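Sodium/calcium exchanger membrane region domain-containing protein (Archaeoglobus fulgidus, PDB 4KPP) probably exchanges protons for calcium ions across the membrane by counter-transport, as a member of the sodium/calcium exchanger family. Local coordinates at residues Thr149-Ala152 with Phe153-Pro156; His160-Pro163 with Phe164-Leu167; Leu318-Ala321 with Ala322-Phe326. All coordinates share one frame; numbering follows the deposited sequence.

Contact 1 (Thr149-Ala152 with Phe153-Pro156); sequences TLYA and FTLP. With OLB ((2S)-2,3-dihydroxypropyl (9Z)-octadec-9-enoate), chain E.
Thr154 and Tyr151 show how a threonine can fold back on a carbonyl in the last turn of a helix. Thr154 OG1 sits between its own backbone N and carbonyl carbon (chi1 67°), a rotation that lets it donate to Tyr151 O in the carbonyl plane, at a short 2.5 Å. Thr154 N gives the same oxygen a second bond of 3.0 Å, but from above that plane, so two donors of one residue grip a single acceptor. The hydroxyl also lies over the centre of one face of the Tyr151 ring, 4.1 Å above its plane. Tyr151 CG is anti to the backbone N (chi1 -165°), and the phenol reaches Asp165, to which its OH is hydrogen-bonded, while CD1 approaches C3 of the monoolein-type lipid at 3.7 Å. Thr149 and Phe153, four residues apart, lie side by side and point the same way: the methyl Thr149 CG2 rests 3.7 Å from Phe153 CE2. Thr149 OG1 serves Leu145 O and Trp286 instead. The backbone closes with Phe153 N bonded to Thr149 O, and with Leu155 N bonded to Ala152 O at 3.2 Å. The resulting type I beta turn from Ala152 to Leu155 links the end of helix 138-152, in a predicted membrane-spanning stretch, to the short helix 155-158.

Contact 2 (His160-Pro163 with Phe164-Leu167); sequences HISP and FDAL. With OLB ((2S)-2,3-dihydroxypropyl (9Z)-octadec-9-enoate), chain E.
Ser162 and Asp165 form a capping box at the start of helix 163-182, where the short strand 160-161 gives way to the helix. Ser162 is the N-cap. Its hydroxyl is held between the backbone N and the carbonyl carbon (chi1 69°), which places OG where it can accept from Asp165 N at 3.1 Å, a nearly straight bond with an N-H...O angle of 157°. The return bond runs from Ser162 N to Asp165 OD2 at 2.9 Å; the N-H arrives from above the carboxylate plane, tilted 40° out of it. Each of the two side chains therefore satisfies the backbone N-H of the other. Pro163, the first residue of the helix, has no N-H of its own to be capped. The usual helical ladder then begins, with Ala166 N bonded to Ser162 O at 3.1 Å and Leu167 N to Pro163 O.

Ile161 crosses the Asp165 side chain at about a right angle, its CG2 methyl 3.7 Å from Asp165 CB. On the surface, Phe164 meets the lipid with the edge of its ring, Phe164 CE2 lying 3.9 Å from C16 of the acyl chain. Ile161 is itself backbone-bonded to Leu307 of the neighbouring strand, and its side chain packs on Ala294 of helix 288-299.

Asp165 OD2 does double service, for it also makes a salt bridge with Lys158. A carboxylate that faces a lysine, a backbone N-H and the positive end of a helix dipole would probably be stabilised in its charged form, although the residue is buried.

Contact 3 (Leu318-Ala321 with Ala322-Phe326); sequences LLTA and AQSLF
The carbonyl plane of Thr320 is approached on both faces by one residue a turn ahead: Ser324 OG comes from one face and Ser324 N from the opposite one. The hydroxyl donates to Thr320 O at 2.7 Å, tilted 32° from the plane, and the N-H at 3.0 Å, tilted 28°, so the two straddle the oxygen almost evenly. The hydroxyl owes its place to the rotation of Ser324, whose OG is anti to its carbonyl carbon and beside its backbone N (chi1 -57°), which swings it back along the helix toward Thr320; the N-H is placed by the helical backbone. The same OG is hydrogen-bonded to Lys282 NZ. Gln323 carries a flat carboxamide, whose NE2 is bonded to Arg109 O on helix 96-127. Its chain runs extended beyond CG, and only its base, Gln323 CB, rests 3.6 Å from Leu319 O.

All of this happens inside helix 311-331, in the second of the two sodium/calcium exchanger regions. A serine bonded back to the carbonyl four residues earlier is a familiar feature of membrane helices, where the hydroxyl finds its partner within its own helix. The regular ladder goes on either side of it: Ala322 N meets Leu318 O at 2.8 Å, Gln323 N meets Leu319 O and Leu325 N meets Ala321 O, each of these last two at 2.9 Å. Ala322 CB lies against Leu318 O at 3.3 Å. The hydroxyl of Thr320 is bonded to Glu316 O, one turn back, and to Arg109 NH1, which ties the helix to helix 96-127.

Overall arrangement
Contact 1 stands between the other two and touches both. Toward contact 2, Tyr151 OH meets Asp165 OD1 at 2.6 Å, a probable hydrogen bond, so the capping box of one helix is joined to the broken end of another, and the same lipid lies against both contacts. Toward contact 3, Thr149 CG2 reaches Ala321 O at 3.3 Å, and Phe153 CE1 packs 3.7 Å from both Ala321 CB and Leu318 CD1, bringing the two sodium/calcium exchanger regions together. Contacts 2 and 3 do not meet, their nearest atoms being about 9 Å apart. Contact 3 comes nearest the calcium site: the side chain of Gln323 is about 8 Å from that of the calcium-binding Ile330.

Contact 1 (Thr149-Ala152 with Phe153-Pro156)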
loop_
_atom_site.group_PDB
_atom_site.type_symbol
_atom_site.label_atom_id
_atom_site.label_comp_id
_atom_site.label_asym_id
_atom_site.label_seq_id
_atom_site.Cartn_x
_atom_site.Cartn_y
_atom_site.Cartn_z
ATOM N N THR A 149 1.333 -8.087 12.787
ATOM C CA THR A 149 1.743 -7.070 13.747
ATOM C C THR A 149 2.466 -7.682 14.944
ATOM O O THR A 149 3.501 -7.175 15.375
ATOM C CB THR A 149 0.543 -6.239 14.224
ATOM O OG1 THR A 149 -0.034 -5.560 13.103
ATOM C CG2 THR A 149 0.974 -5.217 15.256
ATOM N N LEU A 150 1.922 -8.775 15.470
ATOM C CA LEU A 150 2.558 -9.493 16.569
ATOM C C LEU A 150 3.936 -9.990 16.162
ATOM O O LEU A 150 4.875 -9.968 16.959
ATOM C CB LEU A 150 1.695 -10.670 17.025
ATOM C CG LEU A 150 0.372 -10.318 17.708
ATOM C CD1 LEU A 150 -0.311 -11.574 18.222
ATOM C CD2 LEU A 150 0.600 -9.318 18.832
ATOM N N TYR A 151 4.060 -10.431 14.915
ATOM C CA TYR A 151 5.348 -10.892 14.422
ATOM C C TYR A 151 6.309 -9.729 14.199
ATOM O O TYR A 151 7.508 -9.857 14.431
ATOM C CB TYR A 151 5.194 -11.703 13.135
ATOM C CG TYR A 151 6.439 -12.483 12.794
ATOM C CD1 TYR A 151 6.643 -13.757 13.309
ATOM C CD2 TYR A 151 7.421 -11.941 11.973
ATOM C CE1 TYR A 151 7.789 -14.475 13.009
ATOM C CE2 TYR A 151 8.568 -12.651 11.668
ATOM C CZ TYR A 151 8.747 -13.915 12.187
ATOM O OH TYR A 151 9.886 -14.625 11.883
ATOM N N ALA A 152 5.775 -8.596 13.752
ATOM C CA ALA A 152 6.594 -7.420 13.471
ATOM C C ALA A 152 7.187 -6.817 14.744
ATOM O O ALA A 152 8.206 -6.129 14.692
ATOM C CB ALA A 152 5.795 -6.380 12.704
ATOM N N PHE A 153 6.552 -7.075 15.884
ATOM C CA PHE A 153 7.084 -6.621 17.168
ATOM C C PHE A 153 8.375 -7.342 17.552
ATOM O O PHE A 153 9.074 -6.920 18.466
ATOM C CB PHE A 153 6.054 -6.797 18.288
ATOM C CG PHE A 153 5.084 -5.658 18.407
ATOM C CD1 PHE A 153 5.538 -4.376 18.664
ATOM C CD2 PHE A 153 3.717 -5.871 18.283
ATOM C CE1 PHE A 153 4.650 -3.321 18.780
ATOM C CE2 PHE A 153 2.830 -4.822 18.400
ATOM C CZ PHE A 153 3.297 -3.547 18.648
ATOM N N THR A 154 8.686 -8.431 16.856
ATOM C CA THR A 154 9.889 -9.203 17.151
ATOM C C THR A 154 11.082 -8.693 16.350
ATOM O O THR A 154 12.204 -9.160 16.525
ATOM C CB THR A 154 9.694 -10.704 16.864
ATOM O OG1 THR A 154 9.531 -10.911 15.455
ATOM C CG2 THR A 154 8.469 -11.235 17.602
ATOM N N LEU A 155 10.832 -7.722 15.479
ATOM C CA LEU A 155 11.885 -7.162 14.630
ATOM C C LEU A 155 12.810 -6.133 15.308
ATOM O O LEU A 155 14.026 -6.223 15.155
ATOM C CB LEU A 155 11.301 -6.607 13.322
ATOM C CG LEU A 155 10.516 -7.614 12.479
ATOM C CD1 LEU A 155 10.083 -6.995 11.157
ATOM C CD2 LEU A 155 11.331 -8.884 12.252
ATOM N N PRO A 156 12.250 -5.156 16.053
ATOM C CA PRO A 156 13.142 -4.196 16.716
ATOM C C PRO A 156 13.999 -4.840 17.803
ATOM O O PRO A 156 15.067 -4.319 18.126
ATOM C CB PRO A 156 12.171 -3.194 17.351
ATOM C CG PRO A 156 10.906 -3.343 16.584
ATOM C CD PRO A 156 10.833 -4.791 16.237
HETATM C C1 OLB E . 9.370 -16.294 16.302
HETATM C C2 OLB E . 8.491 -15.618 17.299
HETATM C C3 OLB E . 7.174 -15.310 16.669
HETATM C C4 OLB E . 6.106 -15.303 17.711
HETATM C C5 OLB E . 5.532 -13.932 17.834
HETATM O O19 OLB E . 9.044 -17.375 15.837
HETATM O O20 OLB E . 10.552 -15.717 15.908
HETATM C C21 OLB E . 11.372 -16.398 15.035
HETATM C C22 OLB E . 12.301 -15.429 14.391
HETATM O O23 OLB E . 12.320 -14.270 15.133
HETATM C C24 OLB E . 13.669 -16.020 14.332
HETATM C C6 OLB E . 4.520 -13.716 16.761
HETATM C C7 OLB E . 3.368 -14.643 16.959
HETATM C C8 OLB E . 2.203 -14.162 16.161
HETATM C C9 OLB E . 2.524 -14.245 14.708
HETATM C C10 OLB E . 2.293 -15.523 13.976
HETATM C C11 OLB E . 3.228 -15.944 12.892
HETATM C C12 OLB E . 2.952 -17.370 12.553
HETATM C C13 OLB E . 4.152 -17.989 11.919
HETATM C C14 OLB E . 5.236 -18.161 12.927
HETATM C C15 OLB E . 6.410 -18.792 12.255
HETATM C C16 OLB E . 7.582 -18.832 13.179
HETATM C C17 OLB E . 7.276 -19.705 14.349
HETATM C C18 OLB E . 8.370 -20.699 14.555
#

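Contact 2 (His160-Pro163 with Phe164-Leu167)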
loop_
_atom_site.group_PDB
_atom_site.type_symbol
_atom_site.label_atom_id
_atom_site.label_comp_id
_atom_site.label_asym_id
_atom_site.label_seq_id
_atom_site.Cartn_x
_atom_site.Cartn_y
_atom_site.Cartn_z
ATOM N N HIS A 160 17.072 -6.699 13.199
ATOM C CA HIS A 160 17.189 -7.023 11.779
ATOM C C HIS A 160 15.960 -7.767 11.278
ATOM O O HIS A 160 15.075 -8.125 12.055
ATOM C CB HIS A 160 18.446 -7.858 11.498
ATOM C CG HIS A 160 18.430 -9.212 12.141
ATOM N ND1 HIS A 160 19.105 -9.488 13.310
ATOM C CD2 HIS A 160 17.817 -10.364 11.780
ATOM C CE1 HIS A 160 18.908 -10.751 13.642
ATOM N NE2 HIS A 160 18.130 -11.305 12.730
ATOM N N ILE A 161 15.918 -7.995 9.969
ATOM C CA ILE A 161 14.849 -8.759 9.338
ATOM C C ILE A 161 15.477 -9.891 8.526
ATOM O O ILE A 161 16.030 -9.665 7.453
ATOM C CB ILE A 161 13.990 -7.870 8.414
ATOM C CG1 ILE A 161 13.619 -6.562 9.121
ATOM C CG2 ILE A 161 12.741 -8.619 7.948
ATOM C CD1 ILE A 161 12.746 -5.629 8.292
ATOM N N SER A 162 15.392 -11.109 9.048
ATOM C CA SER A 162 16.085 -12.256 8.464
ATOM C C SER A 162 15.367 -12.827 7.237
ATOM O O SER A 162 14.195 -12.525 7.005
ATOM C CB SER A 162 16.249 -13.351 9.523
ATOM O OG SER A 162 14.992 -13.915 9.851
ATOM N N PRO A 163 16.079 -13.644 6.439
ATOM C CA PRO A 163 15.453 -14.390 5.342
ATOM C C PRO A 163 14.264 -15.226 5.813
ATOM O O PRO A 163 13.319 -15.437 5.051
ATOM C CB PRO A 163 16.581 -15.309 4.868
ATOM C CG PRO A 163 17.820 -14.534 5.141
ATOM C CD PRO A 163 17.551 -13.747 6.399
ATOM N N PHE A 164 14.316 -15.694 7.058
ATOM C CA PHE A 164 13.218 -16.459 7.633
ATOM C C PHE A 164 12.024 -15.561 7.940
ATOM O O PHE A 164 10.876 -15.962 7.744
ATOM C CB PHE A 164 13.661 -17.195 8.902
ATOM C CG PHE A 164 12.566 -18.002 9.543
ATOM C CD1 PHE A 164 12.248 -19.264 9.066
ATOM C CD2 PHE A 164 11.845 -17.493 10.613
ATOM C CE1 PHE A 164 11.236 -20.006 9.645
ATOM C CE2 PHE A 164 10.832 -18.230 11.197
ATOM C CZ PHE A 164 10.526 -19.489 10.715
ATOM N N ASP A 165 12.300 -14.356 8.431
ATOM C CA ASP A 165 11.256 -13.363 8.663
ATOM C C ASP A 165 10.492 -13.102 7.376
ATOM O O ASP A 165 9.262 -13.085 7.366
ATOM C CB ASP A 165 11.852 -12.046 9.162
ATOM C CG ASP A 165 12.354 -12.134 10.585
ATOM O OD1 ASP A 165 11.843 -12.979 11.351
ATOM O OD2 ASP A 165 13.258 -11.349 10.940
ATOM N N ALA A 166 11.236 -12.901 6.294
ATOM C CA ALA A 166 10.645 -12.655 4.989
ATOM C C ALA A 166 9.780 -13.838 4.574
ATOM O O ALA A 166 8.694 -13.659 4.026
ATOM C CB ALA A 166 11.730 -12.394 3.957
ATOM N N LEU A 167 10.267 -15.044 4.856
ATOM C CA LEU A 167 9.529 -16.268 4.565
ATOM C C LEU A 167 8.194 -16.283 5.306
ATOM O O LEU A 167 7.169 -16.676 4.749
ATOM C CB LEU A 167 10.361 -17.493 4.957
ATOM C CG LEU A 167 10.336 -18.711 4.028
ATOM C CD1 LEU A 167 11.219 -19.821 4.584
ATOM C CD2 LEU A 167 8.921 -19.220 3.800
HETATM C C1 OLB E . 9.370 -16.294 16.302
HETATM C C2 OLB E . 8.491 -15.618 17.299
HETATM C C3 OLB E . 7.174 -15.310 16.669
HETATM C C4 OLB E . 6.106 -15.303 17.711
HETATM C C5 OLB E . 5.532 -13.932 17.834
HETATM O O19 OLB E . 9.044 -17.375 15.837
HETATM O O20 OLB E . 10.552 -15.717 15.908
HETATM C C21 OLB E . 11.372 -16.398 15.035
HETATM C C22 OLB E . 12.301 -15.429 14.391
HETATM O O23 OLB E . 12.320 -14.270 15.133
HETATM C C24 OLB E . 13.669 -16.020 14.332
HETATM C C6 OLB E . 4.520 -13.716 16.761
HETATM C C7 OLB E . 3.368 -14.643 16.959
HETATM C C8 OLB E . 2.203 -14.162 16.161
HETATM C C9 OLB E . 2.524 -14.245 14.708
HETATM C C10 OLB E . 2.293 -15.523 13.976
HETATM C C11 OLB E . 3.228 -15.944 12.892
HETATM C C12 OLB E . 2.952 -17.370 12.553
HETATM C C13 OLB E . 4.152 -17.989 11.919
HETATM C C14 OLB E . 5.236 -18.161 12.927
HETATM C C15 OLB E . 6.410 -18.792 12.255
HETATM C C16 OLB E . 7.582 -18.832 13.179
HETATM C C17 OLB E . 7.276 -19.705 14.349
HETATM C C18 OLB E . 8.370 -20.699 14.555
#

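Contact 3 (Leu318-Ala321 with Ala322-Phe326)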
loop_
_atom_site.group_PDB
_atom_site.type_symbol
_atom_site.label_atom_id
_atom_site.label_comp_id
_atom_site.label_asym_id
_atom_site.label_seq_id
_atom_site.Cartn_x
_atom_site.Cartn_y
_atom_site.Cartn_z
ATOM N N LEU A 318 8.852 -0.337 15.138
ATOM C CA LEU A 318 8.099 -0.415 16.387
ATOM C C LEU A 318 6.907 0.542 16.362
ATOM O O LEU A 318 5.792 0.174 16.741
ATOM C CB LEU A 318 9.014 -0.099 17.575
ATOM C CG LEU A 318 8.367 0.113 18.945
ATOM C CD1 LEU A 318 7.601 -1.126 19.381
ATOM C CD2 LEU A 318 9.420 0.494 19.978
ATOM N N LEU A 319 7.152 1.765 15.900
ATOM C CA LEU A 319 6.111 2.782 15.790
ATOM C C LEU A 319 5.036 2.308 14.823
ATOM O O LEU A 319 3.842 2.469 15.080
ATOM C CB LEU A 319 6.714 4.098 15.287
ATOM C CG LEU A 319 6.155 5.453 15.741
ATOM C CD1 LEU A 319 6.782 6.571 14.919
ATOM C CD2 LEU A 319 4.638 5.526 15.667
ATOM N N THR A 320 5.470 1.725 13.708
ATOM C CA THR A 320 4.553 1.251 12.677
ATOM C C THR A 320 3.727 0.079 13.184
ATOM O O THR A 320 2.530 -0.010 12.918
ATOM C CB THR A 320 5.308 0.821 11.407
ATOM O OG1 THR A 320 6.208 1.863 11.009
ATOM C CG2 THR A 320 4.331 0.544 10.278
ATOM N N ALA A 321 4.375 -0.821 13.917
ATOM C CA ALA A 321 3.690 -1.961 14.510
ATOM C C ALA A 321 2.681 -1.484 15.550
ATOM O O ALA A 321 1.579 -2.023 15.655
ATOM C CB ALA A 321 4.691 -2.904 15.139
ATOM N N ALA A 322 3.070 -0.464 16.311
ATOM C CA ALA A 322 2.206 0.116 17.330
ATOM C C ALA A 322 0.960 0.734 16.707
ATOM O O ALA A 322 -0.154 0.508 17.181
ATOM C CB ALA A 322 2.965 1.152 18.150
ATOM N N GLN A 323 1.155 1.510 15.643
ATOM C CA GLN A 323 0.039 2.099 14.914
ATOM C C GLN A 323 -0.868 1.016 14.341
ATOM O O GLN A 323 -2.086 1.185 14.274
ATOM C CB GLN A 323 0.540 2.988 13.775
ATOM C CG GLN A 323 -0.576 3.724 13.043
ATOM C CD GLN A 323 -0.168 4.183 11.658
ATOM O OE1 GLN A 323 0.566 3.489 10.955
ATOM N NE2 GLN A 323 -0.638 5.358 11.259
ATOM N N SER A 324 -0.263 -0.095 13.931
ATOM C CA SER A 324 -1.003 -1.190 13.309
ATOM C C SER A 324 -1.828 -1.965 14.329
ATOM O O SER A 324 -2.900 -2.475 14.009
ATOM C CB SER A 324 -0.050 -2.127 12.564
ATOM O OG SER A 324 0.693 -1.413 11.592
ATOM N N LEU A 325 -1.320 -2.052 15.555
ATOM C CA LEU A 325 -2.061 -2.663 16.650
ATOM C C LEU A 325 -3.316 -1.843 16.913
ATOM O O LEU A 325 -4.418 -2.382 17.037
ATOM C CB LEU A 325 -1.204 -2.694 17.913
ATOM C CG LEU A 325 -1.268 -3.945 18.792
ATOM C CD1 LEU A 325 -0.973 -3.593 20.251
ATOM C CD2 LEU A 325 -2.604 -4.664 18.654
ATOM N N PHE A 326 -3.134 -0.531 16.997
ATOM C CA PHE A 326 -4.235 0.393 17.216
ATOM C C PHE A 326 -5.239 0.343 16.065
ATOM O O PHE A 326 -6.446 0.475 16.277
ATOM C CB PHE A 326 -3.691 1.809 17.403
ATOM C CG PHE A 326 -4.741 2.821 17.747
ATOM C CD1 PHE A 326 -5.518 2.670 18.885
ATOM C CD2 PHE A 326 -4.947 3.928 16.937
ATOM C CE1 PHE A 326 -6.489 3.608 19.208
ATOM C CE2 PHE A 326 -5.910 4.865 17.253
ATOM C CZ PHE A 326 -6.683 4.706 18.389
#